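Local coordinates for protein afifavidin (Afifella pfennigii, PDB 6HDV) that binds biotin and 2-iminobiotin tightly without covalent attachment, as a bacterial avidin whose wider biological role remains obscure, at residues S98-V103 with F125-K130. Residues are numbered along the deposited sequence; the frame is centred on the assembly and turned at random.
Sequences SDVTIV and FTLVNK
The ring of Phe125 turns an edge to Ile102: the carbonyl oxygen of Ile102 lies near the ring plane, 4.0 Å from Phe125 CD2, and the same oxygen accepts the backbone N-H of Phe125. Contact between these side chains is made near the root of the phenylalanine, where Ile102 CB and CD1 each come to 4.0 Å from Phe125 CB, because CG points away from the carbonyl carbon (chi1 -69°) and carries the ring away from strand 99-111. Ile102 N donates back to Phe125 O, completing the antiparallel hydrogen-bonded pair. Thr101 and Thr126 form a non-hydrogen-bonded pair whose side chains point to the face opposite Ile102 and Phe125, and Thr101 CA approaches Phe125 O at 3.1 Å in a CA-H...O contact. Leu127 N then meets Val100 O nearly head-on (C=O...N 171°, 2.9 Å), while Leu127 CD2 packs 4.1 Å from Val100 CB. Beyond this bond the strands are bridged by a water that donates to Ser98 O and Leu127 O and accepts from Val100 N.

Lys130 forms a salt bridge with Asp77 of a second copy of the protein. Both strands belong to the hairpin 99-111/116-132 of the avidin beta-barrel. Phe125 meets the Trp89 ring and packs on Asn25, which probably binds biotin. Strands 20-24 (Trp23 on Val100, Ile102 and Leu127) and 85-96 (Glu94 backbone-bonded to Thr101) flank the hairpin.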
loop_
_atom_site.group_PDB
_atom_site.type_symbol
_atom_site.label_atom_id
_atom_site.label_comp_id
_atom_site.label_asym_id
_atom_site.label_seq_id
_atom_site.Cartn_x
_atom_site.Cartn_y
_atom_site.Cartn_z
ATOM N N SER A 98 -2.969 17.900 32.049
ATOM C CA SER A 98 -1.876 17.034 31.620
ATOM C C SER A 98 -1.540 15.970 32.680
ATOM O O SER A 98 -0.578 15.239 32.470
ATOM C CB SER A 98 -0.650 17.834 31.268
ATOM O OG SER A 98 0.255 17.011 30.556
ATOM N N ASP A 99 -2.293 15.895 33.798
ATOM C CA ASP A 99 -2.146 14.801 34.811
ATOM C C ASP A 99 -3.144 13.693 34.408
ATOM O O ASP A 99 -4.251 13.657 34.895
ATOM C CB ASP A 99 -2.276 15.313 36.260
ATOM C CG ASP A 99 -2.081 16.825 36.483
ATOM O OD1 ASP A 99 -1.107 17.433 35.937
ATOM O OD2 ASP A 99 -2.905 17.410 37.219
ATOM N N VAL A 100 -2.749 12.817 33.470
ATOM C CA VAL A 100 -3.618 11.797 32.869
ATOM C C VAL A 100 -3.107 10.403 33.239
ATOM O O VAL A 100 -1.938 10.142 33.056
ATOM C CB VAL A 100 -3.676 11.924 31.339
ATOM C CG1 VAL A 100 -4.544 10.853 30.689
ATOM C CG2 VAL A 100 -4.163 13.307 30.930
ATOM N N THR A 101 -4.031 9.527 33.681
ATOM C CA THR A 101 -3.757 8.155 34.136
ATOM C C THR A 101 -4.640 7.180 33.343
ATOM O O THR A 101 -5.648 7.549 32.850
ATOM C CB THR A 101 -3.975 8.010 35.658
ATOM O OG1 THR A 101 -5.287 8.396 36.049
ATOM C CG2 THR A 101 -3.052 8.891 36.461
ATOM N N ILE A 102 -4.205 5.936 33.195
ATOM C CA ILE A 102 -5.026 4.894 32.694
ATOM C C ILE A 102 -5.096 3.835 33.795
ATOM O O ILE A 102 -4.083 3.245 34.156
ATOM C CB ILE A 102 -4.481 4.230 31.420
ATOM C CG1 ILE A 102 -3.915 5.203 30.393
ATOM C CG2 ILE A 102 -5.549 3.326 30.828
ATOM C CD1 ILE A 102 -3.160 4.505 29.277
ATOM N N VAL A 103 -6.304 3.600 34.306
ATOM C CA VAL A 103 -6.524 2.541 35.237
ATOM C C VAL A 103 -6.794 1.301 34.399
ATOM O O VAL A 103 -7.752 1.328 33.644
ATOM C CB VAL A 103 -7.692 2.881 36.192
ATOM C CG1 VAL A 103 -7.971 1.783 37.218
ATOM C CG2 VAL A 103 -7.480 4.215 36.913
ATOM N N PHE A 125 -1.173 3.336 34.627
ATOM C CA PHE A 125 -0.284 4.066 33.772
ATOM C C PHE A 125 -0.447 5.561 33.966
ATOM O O PHE A 125 -1.538 6.010 34.220
ATOM C CB PHE A 125 -0.622 3.752 32.330
ATOM C CG PHE A 125 -0.271 2.336 31.988
ATOM C CD1 PHE A 125 1.011 2.001 31.598
ATOM C CD2 PHE A 125 -1.227 1.354 32.095
ATOM C CE1 PHE A 125 1.336 0.693 31.292
ATOM C CE2 PHE A 125 -0.900 0.043 31.816
ATOM C CZ PHE A 125 0.384 -0.286 31.420
ATOM N N THR A 126 0.655 6.297 33.892
ATOM C CA THR A 126 0.573 7.712 33.987
ATOM C C THR A 126 1.320 8.272 32.778
ATOM O O THR A 126 2.351 7.745 32.353
ATOM C CB THR A 126 1.038 8.245 35.355
ATOM O OG1 THR A 126 2.359 8.686 35.118
ATOM C CG2 THR A 126 1.024 7.265 36.516
ATOM N N LEU A 127 0.758 9.339 32.220
ATOM C CA LEU A 127 1.238 9.942 31.025
ATOM C C LEU A 127 2.551 10.668 31.302
ATOM O O LEU A 127 2.657 11.369 32.274
ATOM C CB LEU A 127 0.202 10.955 30.560
ATOM C CG LEU A 127 0.629 11.778 29.354
ATOM C CD1 LEU A 127 0.702 10.888 28.118
ATOM C CD2 LEU A 127 -0.303 12.971 29.163
ATOM N N VAL A 128 3.511 10.532 30.388
ATOM C CA VAL A 128 4.804 11.209 30.505
ATOM C C VAL A 128 4.868 12.263 29.404
ATOM O O VAL A 128 4.686 11.952 28.253
ATOM C CB VAL A 128 5.958 10.200 30.381
ATOM C CG1 VAL A 128 7.319 10.862 30.343
ATOM C CG2 VAL A 128 5.912 9.186 31.497
ATOM N N ASN A 129 5.110 13.507 29.797
ATOM C CA ASN A 129 5.225 14.596 28.870
ATOM C C ASN A 129 6.589 14.508 28.208
ATOM O O ASN A 129 7.581 14.504 28.929
ATOM C CB ASN A 129 5.143 15.966 29.548
ATOM C CG ASN A 129 3.753 16.295 30.047
ATOM O OD1 ASN A 129 2.739 15.870 29.479
ATOM N ND2 ASN A 129 3.712 17.037 31.137
ATOM N N LYS A 130 6.576 14.494 26.869
ATOM C CA LYS A 130 7.764 14.389 26.031
ATOM C C LYS A 130 8.788 15.446 26.483
ATOM O O LYS A 130 8.478 16.639 26.423
ATOM C CB LYS A 130 7.367 14.546 24.561
ATOM C CG LYS A 130 8.515 14.536 23.559
ATOM C CD LYS A 130 8.181 15.195 22.229
ATOM C CE LYS A 130 7.927 14.240 21.083
ATOM N NZ LYS A 130 9.071 14.214 20.152
HETATM O O HOH W 1 0.543 12.917 33.524
#